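Lmo0812 protein (Listeria monocytogenes serovar 1/2a, PDB 4YF1) is a putative HD-domain pyrophosphohydrolase that may remove the 3'-diphosphate from guanosine-3',5'-bis(diphosphate). Local coordinates at residues R41-R45 with A46-E50; D148-K151 with W152-Q155; Y163-N166 with P167-P171. All coordinates share one frame; numbering follows the deposited sequence.

Contact 1: R41-R45 with A46-E50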
# COMPACT_ATOMS: atom_id res chain seq x y z
N ARG A 41 4.23 -6.97 4.00
CA ARG A 41 4.06 -8.13 4.86
C ARG A 41 5.16 -8.27 5.91
O ARG A 41 4.88 -8.55 7.09
CB ARG A 41 3.94 -9.41 4.01
CG ARG A 41 3.94 -10.70 4.79
CD ARG A 41 3.73 -11.94 3.93
NE ARG A 41 3.93 -13.13 4.73
CZ ARG A 41 5.12 -13.60 5.10
NH1 ARG A 41 6.26 -13.04 4.63
NH2 ARG A 41 5.19 -14.68 5.87
N ILE A 42 6.42 -8.11 5.51
CA ILE A 42 7.54 -8.17 6.45
C ILE A 42 7.34 -7.11 7.55
O ILE A 42 7.48 -7.39 8.70
CB ILE A 42 8.86 -7.92 5.72
CG1 ILE A 42 9.19 -9.13 4.82
CG2 ILE A 42 9.97 -7.70 6.72
CD1 ILE A 42 10.19 -8.84 3.72
N LEU A 43 6.99 -5.92 7.16
CA LEU A 43 6.79 -4.83 8.15
C LEU A 43 5.59 -5.06 9.08
O LEU A 43 5.69 -4.80 10.28
CB LEU A 43 6.68 -3.49 7.43
CG LEU A 43 7.99 -3.05 6.72
CD1 LEU A 43 7.73 -1.95 5.70
CD2 LEU A 43 9.03 -2.58 7.74
N ARG A 44 4.49 -5.57 8.52
CA ARG A 44 3.26 -5.83 9.29
C ARG A 44 3.53 -6.92 10.29
O ARG A 44 3.22 -6.80 11.49
CB ARG A 44 2.09 -6.20 8.35
CG ARG A 44 0.82 -6.67 9.05
CD ARG A 44 -0.36 -6.91 8.12
NE ARG A 44 0.02 -7.62 6.88
CZ ARG A 44 0.20 -7.06 5.69
NH1 ARG A 44 0.54 -7.82 4.64
NH2 ARG A 44 0.11 -5.74 5.54
N ARG A 45 4.19 -7.99 9.84
CA ARG A 45 4.50 -9.09 10.72
C ARG A 45 5.46 -8.71 11.83
O ARG A 45 5.51 -9.40 12.85
CB ARG A 45 5.05 -10.29 9.91
CG ARG A 45 3.96 -11.00 9.12
CD ARG A 45 4.59 -12.01 8.20
NE ARG A 45 5.28 -13.08 8.92
CZ ARG A 45 4.68 -14.16 9.45
NH1 ARG A 45 3.35 -14.31 9.43
NH2 ARG A 45 5.43 -15.09 10.05
N ALA A 46 6.23 -7.65 11.63
CA ALA A 46 7.19 -7.21 12.64
C ALA A 46 6.50 -6.29 13.66
O ALA A 46 7.13 -5.82 14.54
CB ALA A 46 8.36 -6.48 12.02
N GLY A 47 5.23 -6.00 13.46
CA GLY A 47 4.47 -5.15 14.45
C GLY A 47 4.41 -3.67 14.10
O GLY A 47 3.85 -2.87 14.87
N PHE A 48 4.95 -3.25 12.95
CA PHE A 48 4.95 -1.81 12.63
C PHE A 48 3.57 -1.27 12.30
O PHE A 48 2.72 -1.98 11.75
CB PHE A 48 5.96 -1.48 11.51
CG PHE A 48 7.38 -1.62 11.97
CD1 PHE A 48 7.96 -0.61 12.72
CD2 PHE A 48 8.14 -2.76 11.65
CE1 PHE A 48 9.26 -0.75 13.20
CE2 PHE A 48 9.43 -2.89 12.12
CZ PHE A 48 9.99 -1.90 12.89
N ARG A 49 3.34 -0.00 12.65
CA ARG A 49 2.06 0.63 12.43
C ARG A 49 1.77 0.79 10.96
O ARG A 49 2.68 0.71 10.11
CB ARG A 49 1.98 1.99 13.15
CG ARG A 49 2.91 3.05 12.62
CD ARG A 49 3.07 4.21 13.59
NE ARG A 49 4.13 5.13 13.18
CZ ARG A 49 3.98 6.37 12.71
NH1 ARG A 49 2.78 6.99 12.66
NH2 ARG A 49 5.06 7.04 12.36
N GLU A 50 0.51 1.08 10.67
CA GLU A 50 0.01 1.19 9.31
C GLU A 50 0.76 2.21 8.45
O GLU A 50 1.08 1.93 7.27
CB GLU A 50 -1.50 1.50 9.31
CG GLU A 50 -2.19 1.04 8.04
CD GLU A 50 -2.18 -0.48 7.90
OE1 GLU A 50 -1.85 -1.00 6.80
OE2 GLU A 50 -2.47 -1.16 8.92
O HOH W 1 -0.52 -3.59 7.74
O HOH W 2 1.68 -4.63 12.28
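F48 folds back on L43 just past the C-terminal end of helix 35-45, and the backbone bonds identify the turn as a Schellman motif. G47 is its pivot: it leaves helical geometry with a positive phi of 96°. F48 N donates to L43 O at 3.2 Å with an N-H...O angle of 154°, and G47 N reaches R44 O at 2.9 Å. A46 N adds only weak bonds, divided between I42 O and L43 O.

The apolar contact follows from this turn. F48 carries CG anti to its carbonyl carbon (chi1 -70°), and its CD2 meets L43 CD2 at 4.0 Å. This is the C3 to C'' hydrophobic contact that characteristically accompanies a Schellman motif. L43 O lies separately at the edge of the phenyl ring, in its plane, 3.5 Å from F48 CD2.

On the side facing the second subunit, R44 and E50 are linked by a water, which accepts from R44 NH2 at 3.1 Å and donates to E50 OE1 at 3.1 Å. Across the dimer interface, E50 OE2 forms a salt bridge with R44 NH1 of the second subunit.

On the inner side, L43 packs against A115, L116 and A119 of helix 111-132, and F48 against A115 and against F173 of helix 172-184. V53 of helix 50-64 touches L43 and R44.

Contact 2: D148-K151 with W152-Q155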
# COMPACT_ATOMS: atom_id res chain seq x y z
N ASP A 148 31.70 -7.15 -6.14
CA ASP A 148 32.36 -6.36 -5.12
C ASP A 148 31.46 -5.24 -4.57
O ASP A 148 31.31 -5.10 -3.33
CB ASP A 148 33.64 -5.73 -5.66
CG ASP A 148 34.67 -6.76 -6.09
OD1 ASP A 148 34.56 -7.94 -5.75
OD2 ASP A 148 35.63 -6.34 -6.76
N LEU A 149 30.83 -4.51 -5.49
CA LEU A 149 29.97 -3.39 -5.13
C LEU A 149 28.71 -3.86 -4.39
O LEU A 149 28.31 -3.23 -3.39
CB LEU A 149 29.60 -2.55 -6.36
CG LEU A 149 30.62 -1.50 -6.81
CD1 LEU A 149 30.12 -0.80 -8.06
CD2 LEU A 149 30.89 -0.47 -5.70
N GLN A 150 28.10 -4.93 -4.88
CA GLN A 150 26.93 -5.51 -4.21
C GLN A 150 27.27 -6.05 -2.84
O GLN A 150 26.47 -5.92 -1.90
CB GLN A 150 26.22 -6.56 -5.08
CG GLN A 150 25.47 -5.93 -6.24
CD GLN A 150 24.21 -5.20 -5.84
OE1 GLN A 150 23.92 -5.03 -4.66
NE2 GLN A 150 23.48 -4.70 -6.81
N LYS A 151 28.45 -6.63 -2.70
CA LYS A 151 28.91 -7.08 -1.39
C LYS A 151 29.12 -5.92 -0.44
O LYS A 151 28.63 -5.96 0.73
CB LYS A 151 30.19 -7.84 -1.53
CG LYS A 151 30.82 -8.34 -0.24
CD LYS A 151 31.86 -9.39 -0.63
CE LYS A 151 32.64 -9.94 0.54
NZ LYS A 151 33.75 -9.02 0.93
N TRP A 152 29.81 -4.88 -0.93
CA TRP A 152 30.08 -3.70 -0.13
C TRP A 152 28.77 -3.10 0.38
O TRP A 152 28.67 -2.71 1.53
CB TRP A 152 30.87 -2.65 -0.93
CG TRP A 152 30.80 -1.25 -0.37
CD1 TRP A 152 31.51 -0.72 0.67
CD2 TRP A 152 29.92 -0.21 -0.83
NE1 TRP A 152 31.14 0.59 0.87
CE2 TRP A 152 30.17 0.92 -0.03
CE3 TRP A 152 28.96 -0.13 -1.84
CZ2 TRP A 152 29.48 2.11 -0.22
CZ3 TRP A 152 28.29 1.07 -2.04
CH2 TRP A 152 28.55 2.17 -1.23
N TYR A 153 27.79 -3.02 -0.51
CA TYR A 153 26.48 -2.41 -0.19
C TYR A 153 25.69 -3.17 0.88
O TYR A 153 25.30 -2.60 1.92
CB TYR A 153 25.68 -2.26 -1.49
CG TYR A 153 24.28 -1.74 -1.33
CD1 TYR A 153 24.02 -0.70 -0.46
CD2 TYR A 153 23.22 -2.23 -2.11
CE1 TYR A 153 22.74 -0.20 -0.31
CE2 TYR A 153 21.93 -1.71 -1.97
CZ TYR A 153 21.71 -0.70 -1.07
OH TYR A 153 20.44 -0.12 -0.93
N ASN A 154 25.48 -4.46 0.63
CA ASN A 154 24.71 -5.32 1.54
C ASN A 154 25.40 -5.51 2.88
O ASN A 154 24.74 -5.44 3.96
CB ASN A 154 24.36 -6.62 0.83
CG ASN A 154 23.33 -6.41 -0.26
OD1 ASN A 154 23.63 -6.35 -1.49
ND2 ASN A 154 22.12 -6.24 0.15
N GLN A 155 26.73 -5.64 2.86
CA GLN A 155 27.48 -5.72 4.12
C GLN A 155 27.35 -4.39 4.86
O GLN A 155 27.21 -4.38 6.12
CB GLN A 155 28.95 -6.11 3.89
CG GLN A 155 29.03 -7.57 3.60
CD GLN A 155 30.46 -8.06 3.44
OE1 GLN A 155 31.41 -7.28 3.30
NE2 GLN A 155 30.60 -9.34 3.51
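K151 and Q155 come together through different first torsions: K151 has CG anti to its backbone N (chi1 178°), whereas Q155 has CG anti to its carbonyl carbon, which turns its amide back along the helix. This is an i to i+4 pairing on one face of alpha-helix 147-160. The amide of Q155 lies against the aliphatic part of the lysine, with Q155 CD 3.7 Å from K151 CG and Q155 NE2 3.7 Å from K151 CE. The lysine then bends at its last torsion, and its NZ remains 3.8 Å from Q155 OE1, so the contact rests on methylene carbons more than on the ammonium group. V181 of helix 172-184 packs against Q155, and F185 beyond it against K151 and Q150.

The helical frame is regular. W152, Y153, N154 and Q155 each donate their backbone N-H to the carbonyl four residues earlier, the bond from N154 N to Q150 O being 3.1 Å long with an N-H...O angle of 172°.

On another face W152 packs three residues on from L149, its CE3 4.3 Å from L149 CD2, with L149 O at the ring edge. Both residues also touch helix 95-108, L149 at W95 and W152 at K99.

Q150 bends at its second torsion and runs beside Y153, its amide plane turned 49° from the ring, so that OE1 sits in the plane of the tyrosine ring at its edge, 3.9 Å from CD2.

Contact 3: Y163-N166 with P167-P171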
# COMPACT_ATOMS: atom_id res chain seq x y z
N TYR A 163 22.89 -0.08 14.61
CA TYR A 163 23.52 1.05 15.28
C TYR A 163 22.50 1.92 16.02
O TYR A 163 21.53 2.39 15.43
CB TYR A 163 24.30 1.92 14.31
CG TYR A 163 25.14 2.98 15.02
CD1 TYR A 163 26.35 2.63 15.64
CD2 TYR A 163 24.73 4.31 15.10
CE1 TYR A 163 27.12 3.57 16.32
CE2 TYR A 163 25.50 5.26 15.77
CZ TYR A 163 26.69 4.88 16.38
OH TYR A 163 27.45 5.80 17.06
N GLY A 164 22.72 2.09 17.31
CA GLY A 164 21.87 2.93 18.16
C GLY A 164 20.58 2.29 18.62
O GLY A 164 19.80 2.93 19.34
N LEU A 165 20.33 1.05 18.25
CA LEU A 165 19.12 0.40 18.69
C LEU A 165 19.37 -0.42 19.96
O LEU A 165 20.44 -0.99 20.14
CB LEU A 165 18.58 -0.53 17.60
CG LEU A 165 18.03 0.09 16.32
CD1 LEU A 165 17.51 -1.05 15.43
CD2 LEU A 165 16.93 1.09 16.60
N ASN A 166 18.36 -0.46 20.83
CA ASN A 166 18.42 -1.29 22.02
C ASN A 166 18.12 -2.74 21.59
O ASN A 166 17.30 -2.95 20.69
CB ASN A 166 17.39 -0.82 23.05
CG ASN A 166 17.67 0.59 23.54
OD1 ASN A 166 18.82 0.98 23.73
ND2 ASN A 166 16.61 1.36 23.78
N PRO A 167 18.79 -3.73 22.19
CA PRO A 167 18.52 -5.13 21.80
C PRO A 167 17.04 -5.56 21.76
O PRO A 167 16.66 -6.33 20.88
CB PRO A 167 19.30 -5.92 22.86
CG PRO A 167 20.48 -5.06 23.15
CD PRO A 167 19.96 -3.64 23.08
N SER A 168 16.21 -5.03 22.65
CA SER A 168 14.79 -5.40 22.68
C SER A 168 13.95 -4.88 21.50
O SER A 168 12.87 -5.40 21.25
CB SER A 168 14.15 -4.93 24.00
OG SER A 168 14.04 -3.52 24.04
N GLU A 169 14.41 -3.86 20.78
CA GLU A 169 13.64 -3.32 19.66
C GLU A 169 14.13 -3.77 18.26
O GLU A 169 13.51 -3.41 17.26
CB GLU A 169 13.58 -1.79 19.75
CG GLU A 169 14.92 -1.08 19.59
CD GLU A 169 14.87 0.39 19.99
OE1 GLU A 169 13.78 1.00 19.90
OE2 GLU A 169 15.93 0.94 20.40
N ILE A 170 15.20 -4.56 18.17
CA ILE A 170 15.69 -5.03 16.84
C ILE A 170 14.68 -6.04 16.29
O ILE A 170 14.43 -7.06 16.92
CB ILE A 170 17.08 -5.69 16.93
CG1 ILE A 170 18.10 -4.65 17.40
CG2 ILE A 170 17.51 -6.23 15.56
CD1 ILE A 170 19.43 -5.22 17.82
N PRO A 171 14.08 -5.76 15.11
CA PRO A 171 13.11 -6.74 14.59
C PRO A 171 13.71 -8.11 14.20
O PRO A 171 14.83 -8.16 13.68
CB PRO A 171 12.52 -6.05 13.36
CG PRO A 171 12.83 -4.60 13.53
CD PRO A 171 14.08 -4.50 14.35
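N166 is gripped by E169 at both backbone polar atoms: its N-H by the carboxylate, its C=O by the backbone N of E169. The bond from N166 N to E169 OE2 is 2.8 Å long and nearly straight at 173°; OE2 accepts with its anti lone pair, the one facing away from the other oxygen. E169 N returns a bond of 3.0 Å to N166 O, which closes a type I beta turn with P167 and S168 at its corners.

E169 can reach back because CG stands between its own backbone N and carbonyl carbon (chi1 65°), and the chain beyond CG is extended. E169 CG passes 3.2 Å from N166 O on the way. The N166 amide runs nearly parallel to the carboxylate, with OE2 lying over its face, so ND2 is badly angled for a bond although it is 3.5 Å from OE2.

L165 flanks the pair: its CD2 approaches E169 OE2 at 3.9 Å, while CD1 packs on I170 CG1 at 4.1 Å. Two residues earlier, Y163 O accepts a hydrogen bond from K114 NZ, a second anchor of the loop.

The turn lies in the loop between helix 147-160 and helix 172-184, resting against the first turn of helix 111-132, where L111 touches L165, E169 and P171 and K114 touches L165.

The contacts follow one another along the chain in the order 1, 2, 3 within an all-helical fold. Contacts 1 and 2 lie on opposite sides of the chain's centre, their own centres 26 Å apart. Contact 2 lies on helix 147-160, which runs on into the loop of contact 3, 23 Å away between centres. Contacts 1 and 3 meet: F48 CZ packs on P171 CG at 4.0 Å, joining the loop after helix 35-45 to the loop before helix 172-184 and so bringing chain-distant parts of the fold together beside helix 111-132. Helix 172-184 touches contact 1 at F173 and contact 2 at V181. I42 and Y153 approach, without touching, residues that resemble an HD-type motif (H35, H59, D60, D120), with no metal bound to them here.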